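Local atomic coordinates of neurotoxin (Clostridium botulinum, PDB entry 1ZB7), a protein that acts inside nerve cells as a zinc endopeptidase, cleaving synaptobrevins-1, -2 and -3, VAMP2 at an Ala-Ala bond and the others probably at the equivalent site. Residues A[118-129]-A[299-310]. Residues are numbered along the deposited sequence; the frame is centred on the assembly and turned at random.
Sequences YLGNASTPPDKF and IANRLNIVSSAQ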
ATOM      1  N   TYR A 118      28.552 -18.421  -0.009  1.00 38.56           N
ATOM      2  CA  TYR A 118      29.248 -19.291  -0.889  1.00 37.13           C
ATOM      3  C   TYR A 118      30.536 -18.627  -1.367  1.00 37.46           C
ATOM      4  O   TYR A 118      30.589 -17.424  -1.659  1.00 38.85           O
ATOM      5  CB  TYR A 118      28.319 -19.699  -2.032  1.00 37.48           C
ATOM      6  CG  TYR A 118      28.868 -20.817  -2.923  1.00 35.48           C
ATOM      7  CD1 TYR A 118      28.612 -22.152  -2.605  1.00 35.87           C
ATOM      8  CD2 TYR A 118      29.649 -20.535  -4.044  1.00 34.80           C
ATOM      9  CE1 TYR A 118      29.124 -23.221  -3.424  1.00 40.22           C
ATOM     10  CE2 TYR A 118      30.174 -21.613  -4.868  1.00 38.96           C
ATOM     11  CZ  TYR A 118      29.901 -22.942  -4.520  1.00 35.91           C
ATOM     12  OH  TYR A 118      30.401 -24.010  -5.215  1.00 42.02           O
ATOM     13  N   LEU A 119      31.615 -19.414  -1.416  1.00 38.65           N
ATOM     14  CA  LEU A 119      32.909 -19.002  -2.034  1.00 38.98           C
ATOM     15  C   LEU A 119      32.866 -18.881  -3.567  1.00 38.42           C
ATOM     16  O   LEU A 119      33.444 -19.660  -4.290  1.00 40.48           O
ATOM     17  CB  LEU A 119      34.021 -19.925  -1.570  1.00 38.07           C
ATOM     18  CG  LEU A 119      34.118 -20.197  -0.086  1.00 38.29           C
ATOM     19  CD1 LEU A 119      35.291 -20.999   0.221  1.00 41.91           C
ATOM     20  CD2 LEU A 119      34.168 -18.874   0.792  1.00 42.16           C
ATOM     21  N   GLY A 120      32.154 -17.886  -4.060  1.00 40.18           N
ATOM     22  CA  GLY A 120      32.054 -17.644  -5.480  1.00 39.41           C
ATOM     23  C   GLY A 120      30.815 -16.850  -5.828  1.00 37.75           C
ATOM     24  O   GLY A 120      30.092 -16.422  -4.979  1.00 40.15           O
ATOM     25  N   ASN A 121      30.550 -16.706  -7.118  1.00 39.54           N
ATOM     26  CA  ASN A 121      29.388 -15.980  -7.658  1.00 39.91           C
ATOM     27  C   ASN A 121      29.280 -16.408  -9.098  1.00 40.84           C
ATOM     28  O   ASN A 121      30.049 -17.200  -9.517  1.00 38.27           O
ATOM     29  CB  ASN A 121      29.504 -14.455  -7.548  1.00 40.52           C
ATOM     30  CG  ASN A 121      30.815 -13.901  -8.074  1.00 39.08           C
ATOM     31  OD1 ASN A 121      31.179 -14.122  -9.205  1.00 40.19           O
ATOM     32  ND2 ASN A 121      31.478 -13.095  -7.265  1.00 42.89           N
ATOM     33  N   ALA A 122      28.286 -15.890  -9.815  1.00 41.71           N
ATOM     34  CA  ALA A 122      28.010 -16.249 -11.211  1.00 42.74           C
ATOM     35  C   ALA A 122      29.216 -16.217 -12.092  1.00 43.50           C
ATOM     36  O   ALA A 122      29.258 -16.931 -13.041  1.00 44.46           O
ATOM     37  CB  ALA A 122      26.922 -15.274 -11.818  1.00 43.81           C
ATOM     38  N   SER A 123      30.211 -15.403 -11.793  1.00 45.61           N
ATOM     39  CA  SER A 123      31.369 -15.284 -12.666  1.00 46.81           C
ATOM     40  C   SER A 123      32.528 -16.120 -12.224  1.00 47.21           C
ATOM     41  O   SER A 123      33.592 -16.080 -12.848  1.00 47.87           O
ATOM     42  CB  SER A 123      31.830 -13.836 -12.616  1.00 48.51           C
ATOM     43  OG  SER A 123      32.371 -13.616 -11.308  1.00 53.02           O
ATOM     44  N   THR A 124      32.398 -16.861 -11.120  1.00 47.62           N
ATOM     45  CA  THR A 124      33.495 -17.780 -10.766  1.00 47.02           C
ATOM     46  C   THR A 124      33.275 -19.122 -11.413  1.00 45.47           C
ATOM     47  O   THR A 124      32.144 -19.552 -11.514  1.00 44.91           O
ATOM     48  CB  THR A 124      33.718 -17.860  -9.228  1.00 48.63           C
ATOM     49  OG1 THR A 124      32.514 -18.252  -8.579  1.00 52.73           O
ATOM     50  CG2 THR A 124      34.072 -16.463  -8.693  1.00 44.75           C
ATOM     51  N   PRO A 125      34.364 -19.785 -11.854  1.00 43.65           N
ATOM     52  CA  PRO A 125      34.225 -21.137 -12.408  1.00 43.80           C
ATOM     53  C   PRO A 125      33.498 -22.098 -11.435  1.00 42.16           C
ATOM     54  O   PRO A 125      33.854 -22.181 -10.308  1.00 39.05           O
ATOM     55  CB  PRO A 125      35.707 -21.594 -12.709  1.00 43.59           C
ATOM     56  CG  PRO A 125      36.527 -20.282 -12.730  1.00 44.05           C
ATOM     57  CD  PRO A 125      35.770 -19.333 -11.805  1.00 43.77           C
ATOM     58  N   PRO A 126      32.492 -22.826 -11.923  1.00 42.63           N
ATOM     59  CA  PRO A 126      31.666 -23.704 -11.125  1.00 42.70           C
ATOM     60  C   PRO A 126      32.449 -24.817 -10.441  1.00 42.71           C
ATOM     61  O   PRO A 126      32.041 -25.292  -9.403  1.00 42.56           O
ATOM     62  CB  PRO A 126      30.712 -24.309 -12.180  1.00 44.12           C
ATOM     63  CG  PRO A 126      30.589 -23.237 -13.198  1.00 43.11           C
ATOM     64  CD  PRO A 126      32.049 -22.855 -13.343  1.00 42.95           C
ATOM     65  N   ASP A 127      33.570 -25.202 -11.025  1.00 42.61           N
ATOM     66  CA  ASP A 127      34.422 -26.197 -10.467  1.00 42.83           C
ATOM     67  C   ASP A 127      35.454 -25.690  -9.419  1.00 42.42           C
ATOM     68  O   ASP A 127      36.250 -26.504  -8.902  1.00 38.00           O
ATOM     69  CB  ASP A 127      35.032 -27.027 -11.560  1.00 41.40           C
ATOM     70  CG  ASP A 127      36.212 -26.347 -12.297  1.00 45.64           C
ATOM     71  OD1 ASP A 127      36.317 -25.113 -12.339  1.00 48.14           O
ATOM     72  OD2 ASP A 127      37.002 -27.112 -12.955  1.00 48.70           O
ATOM     73  N   LYS A 128      35.379 -24.398  -9.102  1.00 42.16           N
ATOM     74  CA  LYS A 128      36.200 -23.816  -8.024  1.00 43.79           C
ATOM     75  C   LYS A 128      35.459 -23.028  -6.895  1.00 41.69           C
ATOM     76  O   LYS A 128      34.316 -22.661  -7.043  1.00 42.89           O
ATOM     77  CB  LYS A 128      37.310 -22.921  -8.578  1.00 45.47           C
ATOM     78  CG  LYS A 128      38.480 -23.666  -9.021  1.00 48.71           C
ATOM     79  CD  LYS A 128      39.496 -22.805  -9.726  1.00 55.52           C
ATOM     80  CE  LYS A 128      40.587 -23.622 -10.398  1.00 57.07           C
ATOM     81  NZ  LYS A 128      41.857 -23.560  -9.549  1.00 63.67           N
ATOM     82  N   PHE A 129      36.100 -23.023  -5.726  1.00 40.23           N
ATOM     83  CA  PHE A 129      35.881 -22.137  -4.729  1.00 41.75           C
ATOM     84  C   PHE A 129      36.838 -20.915  -4.962  1.00 42.92           C
ATOM     85  O   PHE A 129      38.031 -21.095  -5.318  1.00 42.52           O
ATOM     86  CB  PHE A 129      36.093 -22.709  -3.342  1.00 41.85           C
ATOM     87  CG  PHE A 129      35.003 -23.711  -2.847  1.00 41.07           C
ATOM     88  CD1 PHE A 129      33.652 -23.514  -3.115  1.00 40.83           C
ATOM     89  CD2 PHE A 129      35.354 -24.767  -2.022  1.00 33.52           C
ATOM     90  CE1 PHE A 129      32.673 -24.371  -2.562  1.00 41.37           C
ATOM     91  CE2 PHE A 129      34.384 -25.594  -1.473  1.00 34.23           C
ATOM     92  CZ  PHE A 129      33.095 -25.478  -1.773  1.00 38.78           C
ATOM     93  N   ILE A 299      23.398 -24.316  -6.222  1.00 35.43           N
ATOM     94  CA  ILE A 299      24.486 -24.426  -5.245  1.00 35.46           C
ATOM     95  C   ILE A 299      24.876 -25.888  -5.062  1.00 35.27           C
ATOM     96  O   ILE A 299      26.063 -26.210  -5.092  1.00 32.16           O
ATOM     97  CB  ILE A 299      24.178 -23.738  -3.902  1.00 35.92           C
ATOM     98  CG1 ILE A 299      24.015 -22.219  -4.149  1.00 37.14           C
ATOM     99  CG2 ILE A 299      25.237 -24.076  -2.831  1.00 36.08           C
ATOM    100  CD1 ILE A 299      25.162 -21.545  -4.910  1.00 36.45           C
ATOM    101  N   ALA A 300      23.870 -26.748  -4.912  1.00 36.21           N
ATOM    102  CA  ALA A 300      24.140 -28.193  -4.840  1.00 37.61           C
ATOM    103  C   ALA A 300      24.870 -28.685  -6.117  1.00 38.18           C
ATOM    104  O   ALA A 300      25.879 -29.368  -5.974  1.00 39.73           O
ATOM    105  CB  ALA A 300      22.839 -29.041  -4.530  1.00 37.87           C
ATOM    106  N   ASN A 301      24.382 -28.366  -7.322  1.00 38.74           N
ATOM    107  CA  ASN A 301      25.104 -28.680  -8.557  1.00 39.87           C
ATOM    108  C   ASN A 301      26.604 -28.205  -8.559  1.00 39.28           C
ATOM    109  O   ASN A 301      27.489 -28.965  -8.919  1.00 39.36           O
ATOM    110  CB  ASN A 301      24.438 -28.065  -9.815  1.00 41.33           C
ATOM    111  CG  ASN A 301      22.977 -28.593 -10.136  1.00 46.37           C
ATOM    112  OD1 ASN A 301      22.606 -29.688  -9.771  1.00 52.81           O
ATOM    113  ND2 ASN A 301      22.168 -27.753 -10.845  1.00 49.55           N
ATOM    114  N   ARG A 302      26.874 -26.965  -8.139  1.00 39.24           N
ATOM    115  CA  ARG A 302      28.239 -26.447  -7.972  1.00 40.14           C
ATOM    116  C   ARG A 302      29.095 -27.300  -7.019  1.00 40.69           C
ATOM    117  O   ARG A 302      30.245 -27.650  -7.377  1.00 41.61           O
ATOM    118  CB  ARG A 302      28.284 -24.913  -7.569  1.00 40.21           C
ATOM    119  CG  ARG A 302      28.129 -24.114  -8.820  1.00 41.91           C
ATOM    120  CD  ARG A 302      27.781 -22.612  -8.754  1.00 45.18           C
ATOM    121  NE  ARG A 302      29.029 -21.887  -8.767  1.00 47.31           N
ATOM    122  CZ  ARG A 302      29.500 -21.014  -9.645  1.00 43.51           C
ATOM    123  NH1 ARG A 302      28.857 -20.587 -10.730  1.00 44.00           N
ATOM    124  NH2 ARG A 302      30.672 -20.499  -9.334  1.00 44.78           N
ATOM    125  N   LEU A 303      28.510 -27.700  -5.879  1.00 39.50           N
ATOM    126  CA  LEU A 303      29.206 -28.419  -4.873  1.00 39.99           C
ATOM    127  C   LEU A 303      29.656 -29.757  -5.434  1.00 39.33           C
ATOM    128  O   LEU A 303      30.685 -30.243  -5.054  1.00 38.96           O
ATOM    129  CB  LEU A 303      28.344 -28.653  -3.621  1.00 40.68           C
ATOM    130  CG  LEU A 303      28.198 -27.505  -2.642  1.00 43.10           C
ATOM    131  CD1 LEU A 303      27.496 -28.020  -1.403  1.00 45.09           C
ATOM    132  CD2 LEU A 303      29.530 -26.838  -2.279  1.00 46.88           C
ATOM    133  N   ASN A 304      28.861 -30.328  -6.342  1.00 38.60           N
ATOM    134  CA  ASN A 304      29.179 -31.604  -6.897  1.00 38.58           C
ATOM    135  C   ASN A 304      30.320 -31.556  -7.858  1.00 37.44           C
ATOM    136  O   ASN A 304      30.705 -32.549  -8.269  1.00 38.49           O
ATOM    137  CB  ASN A 304      27.941 -32.244  -7.553  1.00 38.31           C
ATOM    138  CG  ASN A 304      26.931 -32.661  -6.530  1.00 39.13           C
ATOM    139  OD1 ASN A 304      27.289 -32.784  -5.373  1.00 40.98           O
ATOM    140  ND2 ASN A 304      25.666 -32.782  -6.910  1.00 36.39           N
ATOM    141  N   ILE A 305      30.787 -30.399  -8.278  1.00 38.64           N
ATOM    142  CA  ILE A 305      31.865 -30.306  -9.210  1.00 39.07           C
ATOM    143  C   ILE A 305      33.012 -29.502  -8.731  1.00 38.45           C
ATOM    144  O   ILE A 305      33.971 -29.433  -9.448  1.00 37.51           O
ATOM    145  CB  ILE A 305      31.459 -29.767 -10.667  1.00 40.06           C
ATOM    146  CG1 ILE A 305      30.945 -28.380 -10.641  1.00 41.91           C
ATOM    147  CG2 ILE A 305      30.530 -30.786 -11.404  1.00 42.19           C
ATOM    148  CD1 ILE A 305      30.351 -27.975 -12.041  1.00 45.88           C
ATOM    149  N   VAL A 306      32.948 -28.941  -7.533  1.00 38.99           N
ATOM    150  CA  VAL A 306      34.079 -28.204  -6.966  1.00 40.41           C
ATOM    151  C   VAL A 306      35.111 -29.125  -6.598  1.00 39.25           C
ATOM    152  O   VAL A 306      34.834 -30.168  -6.038  1.00 43.37           O
ATOM    153  CB  VAL A 306      33.681 -27.250  -5.654  1.00 39.82           C
ATOM    154  CG1 VAL A 306      34.951 -26.697  -4.911  1.00 37.22           C
ATOM    155  CG2 VAL A 306      32.937 -26.195  -6.153  1.00 39.77           C
ATOM    156  N   SER A 307      36.295 -28.876  -7.116  1.00 43.99           N
ATOM    157  CA  SER A 307      37.460 -29.802  -6.902  1.00 41.93           C
ATOM    158  C   SER A 307      38.697 -29.011  -6.439  1.00 42.85           C
ATOM    159  O   SER A 307      39.680 -29.637  -6.108  1.00 41.25           O
ATOM    160  CB  SER A 307      37.723 -30.451  -8.162  1.00 43.22           C
ATOM    161  OG  SER A 307      38.081 -29.488  -9.081  1.00 43.05           O
ATOM    162  N   SER A 308      38.612 -27.656  -6.388  1.00 41.37           N
ATOM    163  CA  SER A 308      39.706 -26.881  -5.873  1.00 43.03           C
ATOM    164  C   SER A 308      39.264 -25.455  -5.663  1.00 44.32           C
ATOM    165  O   SER A 308      38.124 -25.040  -5.917  1.00 42.23           O
ATOM    166  CB  SER A 308      40.962 -26.934  -6.782  1.00 44.19           C
ATOM    167  OG  SER A 308      40.623 -26.418  -8.082  1.00 48.09           O
ATOM    168  N   ALA A 309      40.203 -24.696  -5.147  1.00 44.04           N
ATOM    169  CA  ALA A 309      40.036 -23.352  -4.818  1.00 44.95           C
ATOM    170  C   ALA A 309      40.954 -22.504  -5.684  1.00 47.04           C
ATOM    171  O   ALA A 309      41.965 -22.959  -6.108  1.00 46.15           O
ATOM    172  CB  ALA A 309      40.358 -23.166  -3.362  1.00 44.20           C
ATOM    173  N   GLN A 310      40.585 -21.247  -5.930  1.00 50.76           N
ATOM    174  CA  GLN A 310      41.435 -20.345  -6.724  1.00 52.57           C
ATOM    175  C   GLN A 310      42.774 -20.046  -6.065  1.00 53.43           C
ATOM    176  O   GLN A 310      43.816 -19.938  -6.784  1.00 53.54           O
ATOM    177  CB  GLN A 310      40.707 -19.076  -7.127  1.00 53.16           C
ATOM    178  CG  GLN A 310      40.057 -19.219  -8.568  1.00 56.36           C
ATOM    179  CD  GLN A 310      39.184 -18.011  -8.884  1.00 58.94           C
ATOM    180  OE1 GLN A 310      39.162 -17.033  -8.101  1.00 61.97           O
ATOM    181  NE2 GLN A 310      38.441 -18.074  -9.991  1.00 59.15           N
TER
HETATM  182  O   HOH W   1      31.616 -23.273  -7.390  1.00 43.05           O
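Phe129 and Ala309 pair in a short two-stranded parallel sheet, set apart from the larger sheets of this M27 zinc-protease fold, and their neighbours illustrate how a loop is fastened to the end of a long helix, 282-303. Beside this pairing, Val306 lays its CG1 over the centre of the Phe129 ring, 3.5 Å from the centroid, a CH-pi contact only 11° off the ring normal. With CG1 anti to the backbone N (chi1 169°), the other branch, CG2, is left to meet the hydroxyl of Tyr118. Leu303 CD2 wedges in at the edges of both aromatic rings, while Ile299 CD1 lies over the rim of one Tyr118 face; Tyr319 and Ile316 of helix 316-327 also pack on Phe129. Arg302 runs past the tyrosine with its guanidinium almost perpendicular to that ring (85°). A bend at chi3 turns the guanidinium flat against Pro126, whose CA covers the centre of one face, and takes Arg302 NH2 to Thr124 O at 2.8 Å, approaching from above the carbonyl plane. Thr124 is itself held by its OG1, which donates to Asn121 O at 2.8 Å within the 121-124 turn. One water joins both sides: it donates to Pro126 O and Lys128 O, and accepts from Arg302 NE and, at 2.6 Å from the water oxygen, from Tyr118 OH.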